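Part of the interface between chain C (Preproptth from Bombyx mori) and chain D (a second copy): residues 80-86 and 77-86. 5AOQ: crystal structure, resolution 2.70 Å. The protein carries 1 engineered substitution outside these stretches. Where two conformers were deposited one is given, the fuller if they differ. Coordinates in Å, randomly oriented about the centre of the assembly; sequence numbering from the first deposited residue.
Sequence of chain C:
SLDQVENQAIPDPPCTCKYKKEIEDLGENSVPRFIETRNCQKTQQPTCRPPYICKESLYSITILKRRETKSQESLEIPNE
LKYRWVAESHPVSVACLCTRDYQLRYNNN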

ATOM      1  N   GLU C  80      12.240   0.814  -4.122  1.00155.59           N
ATOM      2  CA  GLU C  80      13.139   1.703  -3.403  1.00157.54           C
ATOM      3  C   GLU C  80      13.188   1.285  -1.944  1.00155.51           C
ATOM      4  O   GLU C  80      14.166   0.701  -1.477  1.00156.53           O
ATOM      5  CB  GLU C  80      12.671   3.156  -3.502  1.00156.56           C
ATOM      6  CG  GLU C  80      12.702   3.746  -4.896  1.00159.43           C
ATOM      7  CD  GLU C  80      12.054   5.116  -4.953  1.00158.68           C
ATOM      8  OE1 GLU C  80      11.541   5.579  -3.912  1.00155.52           O
ATOM      9  OE2 GLU C  80      12.057   5.730  -6.039  1.00161.41           O
ATOM     10  N   LEU C  81      12.103   1.584  -1.238  1.00 84.02           N
ATOM     11  CA  LEU C  81      12.007   1.338   0.192  1.00 82.89           C
ATOM     12  C   LEU C  81      11.437  -0.037   0.496  1.00 81.50           C
ATOM     13  O   LEU C  81      11.655  -0.575   1.581  1.00 81.61           O
ATOM     14  CB  LEU C  81      11.125   2.402   0.846  1.00 80.54           C
ATOM     15  CG  LEU C  81      11.528   3.857   0.618  1.00 81.84           C
ATOM     16  CD1 LEU C  81      10.449   4.772   1.156  1.00 79.39           C
ATOM     17  CD2 LEU C  81      12.864   4.152   1.277  1.00 84.68           C
ATOM     18  N   LYS C  82      10.711  -0.603  -0.466  1.00 81.14           N
ATOM     19  CA  LYS C  82       9.877  -1.763  -0.187  1.00 79.41           C
ATOM     20  C   LYS C  82      10.068  -2.962  -1.107  1.00 80.70           C
ATOM     21  O   LYS C  82       9.563  -2.994  -2.228  1.00 80.20           O
ATOM     22  CB  LYS C  82       8.405  -1.353  -0.235  1.00 76.20           C
ATOM     23  CG  LYS C  82       8.087  -0.122   0.586  1.00 74.97           C
ATOM     24  CD  LYS C  82       6.715  -0.225   1.217  1.00 72.10           C
ATOM     25  CE  LYS C  82       6.383   1.018   2.019  1.00 71.12           C
ATOM     26  NZ  LYS C  82       5.199   0.807   2.892  1.00 68.86           N
ATOM     27  N   TYR C  83      10.820  -3.939  -0.617  1.00120.34           N
ATOM     28  CA  TYR C  83      10.517  -5.330  -0.912  1.00120.61           C
ATOM     29  C   TYR C  83      10.304  -6.032   0.425  1.00120.07           C
ATOM     30  O   TYR C  83       9.886  -7.189   0.478  1.00120.10           O
ATOM     31  CB  TYR C  83      11.609  -6.022  -1.723  1.00124.10           C
ATOM     32  CG  TYR C  83      11.120  -7.343  -2.270  1.00124.37           C
ATOM     33  CD1 TYR C  83      10.016  -7.392  -3.112  1.00122.98           C
ATOM     34  CD2 TYR C  83      11.734  -8.539  -1.926  1.00127.06           C
ATOM     35  CE1 TYR C  83       9.545  -8.585  -3.605  1.00125.12           C
ATOM     36  CE2 TYR C  83      11.269  -9.746  -2.420  1.00128.75           C
ATOM     37  CZ  TYR C  83      10.173  -9.759  -3.258  1.00128.04           C
ATOM     38  OH  TYR C  83       9.695 -10.945  -3.758  1.00130.63           O
ATOM     39  N   ARG C  84      10.597  -5.311   1.505  1.00 84.76           N
ATOM     40  CA  ARG C  84      10.184  -5.704   2.843  1.00 83.86           C
ATOM     41  C   ARG C  84       8.673  -5.920   2.849  1.00 80.86           C
ATOM     42  O   ARG C  84       8.147  -6.716   3.629  1.00 80.43           O
ATOM     43  CB  ARG C  84      10.582  -4.628   3.857  1.00 83.80           C
ATOM     44  CG  ARG C  84      10.886  -5.141   5.254  1.00 84.75           C
ATOM     45  CD  ARG C  84      11.479  -4.033   6.114  1.00 85.24           C
ATOM     46  NE  ARG C  84      11.782  -4.479   7.472  1.00 86.33           N
ATOM     47  CZ  ARG C  84      12.942  -5.005   7.857  1.00 89.41           C
ATOM     48  NH1 ARG C  84      13.935  -5.167   6.990  1.00 91.79           N
ATOM     49  NH2 ARG C  84      13.111  -5.376   9.118  1.00 90.36           N
ATOM     50  N   TRP C  85       7.988  -5.196   1.966  1.00 75.77           N
ATOM     51  CA  TRP C  85       6.551  -5.338   1.768  1.00 73.15           C
ATOM     52  C   TRP C  85       6.258  -5.735   0.321  1.00 73.17           C
ATOM     53  O   TRP C  85       7.113  -5.586  -0.551  1.00 74.96           O
ATOM     54  CB  TRP C  85       5.836  -4.041   2.139  1.00 70.98           C
ATOM     55  CG  TRP C  85       6.051  -3.673   3.575  1.00 71.01           C
ATOM     56  CD1 TRP C  85       7.062  -2.910   4.082  1.00 72.39           C
ATOM     57  CD2 TRP C  85       5.248  -4.070   4.694  1.00 69.89           C
ATOM     58  NE1 TRP C  85       6.935  -2.802   5.446  1.00 72.10           N
ATOM     59  CE2 TRP C  85       5.829  -3.505   5.846  1.00 70.61           C
ATOM     60  CE3 TRP C  85       4.093  -4.845   4.833  1.00 68.57           C
ATOM     61  CZ2 TRP C  85       5.294  -3.689   7.119  1.00 70.07           C
ATOM     62  CZ3 TRP C  85       3.564  -5.027   6.098  1.00 68.12           C
ATOM     63  CH2 TRP C  85       4.164  -4.453   7.223  1.00 68.88           C
ATOM     64  N   VAL C  86       5.053  -6.246   0.077  1.00 71.42           N
ATOM     65  CA  VAL C  86       4.683  -6.782  -1.230  1.00 71.52           C
ATOM     66  C   VAL C  86       3.252  -6.389  -1.582  1.00 68.91           C
ATOM     67  O   VAL C  86       2.333  -6.601  -0.792  1.00 67.41           O
ATOM     68  CB  VAL C  86       4.816  -8.323  -1.258  1.00 73.05           C
ATOM     69  CG1 VAL C  86       4.286  -8.895  -2.568  1.00 73.05           C
ATOM     70  CG2 VAL C  86       6.266  -8.736  -1.051  1.00 76.05           C
TER
ATOM     71  N   ILE D  77      -1.700   0.794  11.369  1.00 65.21           N
ATOM     72  CA  ILE D  77      -0.631   0.270  10.525  1.00 63.45           C
ATOM     73  C   ILE D  77       0.525  -0.220  11.390  1.00 64.28           C
ATOM     74  O   ILE D  77       0.727   0.279  12.496  1.00 66.63           O
ATOM     75  CB  ILE D  77      -0.116   1.330   9.533  1.00 64.02           C
ATOM     76  CG1 ILE D  77       0.178   2.642  10.266  1.00 66.99           C
ATOM     77  CG2 ILE D  77      -1.140   1.557   8.435  1.00 63.42           C
ATOM     78  CD1 ILE D  77       0.799   3.720   9.396  1.00 68.33           C
ATOM     79  N   PRO D  78       1.287  -1.206  10.889  1.00 68.88           N
ATOM     80  CA  PRO D  78       2.429  -1.735  11.644  1.00 70.31           C
ATOM     81  C   PRO D  78       3.466  -0.657  11.945  1.00 70.79           C
ATOM     82  O   PRO D  78       3.703   0.223  11.116  1.00 70.30           O
ATOM     83  CB  PRO D  78       3.000  -2.816  10.718  1.00 69.17           C
ATOM     84  CG  PRO D  78       2.446  -2.519   9.368  1.00 66.17           C
ATOM     85  CD  PRO D  78       1.121  -1.882   9.591  1.00 66.75           C
ATOM     86  N   ASN D  79       4.074  -0.734  13.124  1.00 96.47           N
ATOM     87  CA  ASN D  79       4.979   0.306  13.599  1.00 97.36           C
ATOM     88  C   ASN D  79       6.247   0.444  12.759  1.00 97.03           C
ATOM     89  O   ASN D  79       7.017   1.387  12.943  1.00 98.05           O
ATOM     90  CB  ASN D  79       5.350   0.041  15.058  1.00 99.22           C
ATOM     91  CG  ASN D  79       4.172   0.216  15.997  1.00 99.91           C
ATOM     92  OD1 ASN D  79       3.022   0.286  15.561  1.00 99.01           O
ATOM     93  ND2 ASN D  79       4.451   0.287  17.293  1.00101.72           N
ATOM     94  N   GLU D  80       6.465  -0.492  11.841  1.00 71.31           N
ATOM     95  CA  GLU D  80       7.547  -0.356  10.872  1.00 71.87           C
ATOM     96  C   GLU D  80       7.208   0.727   9.851  1.00 70.91           C
ATOM     97  O   GLU D  80       8.091   1.220   9.148  1.00 72.34           O
ATOM     98  CB  GLU D  80       7.814  -1.681  10.154  1.00 70.10           C
ATOM     99  CG  GLU D  80       8.513  -2.731  11.004  1.00 72.36           C
ATOM    100  CD  GLU D  80       8.904  -3.965  10.206  1.00 71.27           C
ATOM    101  OE1 GLU D  80       8.752  -3.949   8.966  1.00 68.86           O
ATOM    102  OE2 GLU D  80       9.365  -4.950  10.821  1.00 73.28           O
ATOM    103  N   LEU D  81       5.929   1.094   9.781  1.00 80.26           N
ATOM    104  CA  LEU D  81       5.442   2.029   8.771  1.00 80.48           C
ATOM    105  C   LEU D  81       4.872   3.314   9.370  1.00 83.24           C
ATOM    106  O   LEU D  81       4.086   4.008   8.727  1.00 85.17           O
ATOM    107  CB  LEU D  81       4.378   1.348   7.905  1.00 78.17           C
ATOM    108  CG  LEU D  81       4.838   0.082   7.176  1.00 74.75           C
ATOM    109  CD1 LEU D  81       3.693  -0.515   6.374  1.00 72.61           C
ATOM    110  CD2 LEU D  81       6.028   0.376   6.273  1.00 73.96           C
ATOM    111  N   LYS D  82       5.265   3.628  10.601  1.00 73.03           N
ATOM    112  CA  LYS D  82       4.968   4.931  11.184  1.00 75.69           C
ATOM    113  C   LYS D  82       6.043   5.917  10.750  1.00 78.58           C
ATOM    114  O   LYS D  82       6.948   5.558   9.999  1.00 78.44           O
ATOM    115  CB  LYS D  82       4.912   4.856  12.711  1.00 77.52           C
ATOM    116  CG  LYS D  82       3.763   4.043  13.271  1.00 75.61           C
ATOM    117  CD  LYS D  82       3.911   3.888  14.777  1.00 78.11           C
ATOM    118  CE  LYS D  82       2.566   3.870  15.482  1.00 78.01           C
ATOM    119  NZ  LYS D  82       2.725   3.847  16.963  1.00 81.16           N
ATOM    120  N   TYR D  83       5.935   7.161  11.215  1.00 54.63           N
ATOM    121  CA  TYR D  83       6.981   8.172  11.036  1.00 54.32           C
ATOM    122  C   TYR D  83       7.151   8.640   9.584  1.00 54.62           C
ATOM    123  O   TYR D  83       7.222   9.843   9.327  1.00 54.54           O
ATOM    124  CB  TYR D  83       8.320   7.639  11.562  1.00 54.25           C
ATOM    125  CG  TYR D  83       8.198   6.857  12.853  1.00 54.36           C
ATOM    126  CD1 TYR D  83       7.916   7.497  14.052  1.00 54.15           C
ATOM    127  CD2 TYR D  83       8.365   5.477  12.870  1.00 54.91           C
ATOM    128  CE1 TYR D  83       7.802   6.786  15.232  1.00 54.49           C
ATOM    129  CE2 TYR D  83       8.254   4.758  14.045  1.00 55.26           C
ATOM    130  CZ  TYR D  83       7.972   5.416  15.222  1.00 55.04           C
ATOM    131  OH  TYR D  83       7.860   4.702  16.393  1.00 55.61           O
ATOM    132  N   ARG D  84       7.205   7.686   8.657  0.53 56.60           N
ATOM    133  CA  ARG D  84       7.425   7.966   7.242  0.53 57.18           C
ATOM    134  C   ARG D  84       6.134   7.812   6.436  0.53 57.81           C
ATOM    135  O   ARG D  84       5.918   8.521   5.451  0.53 58.33           O
ATOM    136  CB  ARG D  84       8.505   7.031   6.685  0.53 57.68           C
ATOM    137  CG  ARG D  84       9.805   7.028   7.487  0.53 57.16           C
ATOM    138  CD  ARG D  84      10.455   5.650   7.523  0.53 57.70           C
ATOM    139  NE  ARG D  84      11.125   5.310   6.270  0.53 58.54           N
ATOM    140  CZ  ARG D  84      11.810   4.187   6.069  0.53 59.31           C
ATOM    141  NH1 ARG D  84      11.918   3.286   7.036  0.53 59.35           N
ATOM    142  NH2 ARG D  84      12.388   3.964   4.898  0.53 60.24           N
ATOM    143  N   TRP D  85       5.283   6.882   6.866  1.00 89.38           N
ATOM    144  CA  TRP D  85       4.029   6.580   6.174  1.00 90.00           C
ATOM    145  C   TRP D  85       2.807   6.695   7.084  1.00 89.54           C
ATOM    146  O   TRP D  85       2.910   6.563   8.303  1.00 88.94           O
ATOM    147  CB  TRP D  85       4.081   5.170   5.579  1.00 90.89           C
ATOM    148  CG  TRP D  85       5.173   4.965   4.575  1.00 91.64           C
ATOM    149  CD1 TRP D  85       6.475   4.649   4.832  1.00 91.52           C
ATOM    150  CD2 TRP D  85       5.055   5.046   3.149  1.00 92.79           C
ATOM    151  NE1 TRP D  85       7.176   4.534   3.656  1.00 92.48           N
ATOM    152  CE2 TRP D  85       6.327   4.775   2.608  1.00 93.33           C
ATOM    153  CE3 TRP D  85       3.998   5.326   2.279  1.00 93.56           C
ATOM    154  CZ2 TRP D  85       6.570   4.775   1.236  1.00 94.67           C
ATOM    155  CZ3 TRP D  85       4.241   5.326   0.918  1.00 94.93           C
ATOM    156  CH2 TRP D  85       5.516   5.052   0.410  1.00 95.50           C
ATOM    157  N   VAL D  86       1.654   6.940   6.468  1.00 57.06           N
ATOM    158  CA  VAL D  86       0.371   6.961   7.166  1.00 56.79           C
ATOM    159  C   VAL D  86      -0.749   6.453   6.274  1.00 57.57           C
ATOM    160  O   VAL D  86      -0.901   6.896   5.134  1.00 58.29           O
ATOM    161  CB  VAL D  86       0.003   8.376   7.666  1.00 56.37           C
ATOM    162  CG1 VAL D  86      -1.443   8.436   8.171  1.00 56.33           C
ATOM    163  CG2 VAL D  86       0.958   8.821   8.744  1.00 55.68           C
TER

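The two stretches meet through side chains alone. Their backbones stay about 10 Å apart, with the CA atoms of C:Trp85 and D:Leu81 10.2 Å from each other, those of C:Arg84 and D:Glu80 10.0 Å, and those of C:Leu81 and D:Arg84 10.7 Å. Overall the segments run in roughly opposite directions, with C:Leu81 near D:Arg84 and C:Arg84 near D:Glu80, though the register is not a regular ladder, and no backbone hydrogen bond joins them. Within chain D, a turn is fastened by the hydrogen bond from D:Leu81 N to D:Pro78 O (2.7 Å), and D:Pro78, D:Glu80 and D:Leu81 all direct their CA-to-CB bonds toward chain C.

C:Trp85, at the start of a strand, is covered most, losing 77 Å² to the other stretch. D:Leu81 lies over one face of its indole: D:Leu81 CD1 sits 3.9 Å from the centroid of the six-membered ring of C:Trp85, 23° off the normal, a CH-pi contact in which a methyl group meets the pi cloud. The other methyl is also close, with D:Leu81 CD2 3.4 Å from C:Trp85 NE1. At the far end of the indole, C:Trp85 CH2 comes within 3.4 Å of D:Pro78 CG, a tight apolar contact approached obliquely.

C:Lys82 has 58 Å² covered by the D stretch and packs on a second tryptophan, D:Trp85. The end of its chain lies over one face of D:Trp85, with C:Lys82 CE 3.8 Å from D:Trp85 CE2. C:Lys82 NZ stands 4.2 Å from the centroid of the D:Trp85 five-membered ring and only 10° off its normal, so the ammonium charge faces the electron-rich pi system in a cation-pi interaction; CE, also over this face, adds a CH-pi contact. C:Lys82 NZ also lies 3.5 Å from D:Leu81 CD2, so D:Leu81 touches both the lysine and C:Trp85. C:Leu81 meets D:Trp85 at the ring edge, its CD1 3.9 Å from D:Trp85 CZ2, while C:Leu81 CD2 reaches the edge of the D:Arg84 guanidinium, 3.7 Å from D:Arg84 NH2.

D:Glu80, with 55 Å² covered, supplies the salt bridge. C:Arg84 extends its side chain with chi1 to chi3 all t and presents the guanidinium edge to the carboxylate. C:Arg84 NE donates a weak hydrogen bond to D:Glu80 OE1 at 3.4 Å with an angle of 155°: the direction is good and the distance long, so opposite charge supports a loose contact. C:Arg84 NH2 is hydrogen-bonded elsewhere in the structure.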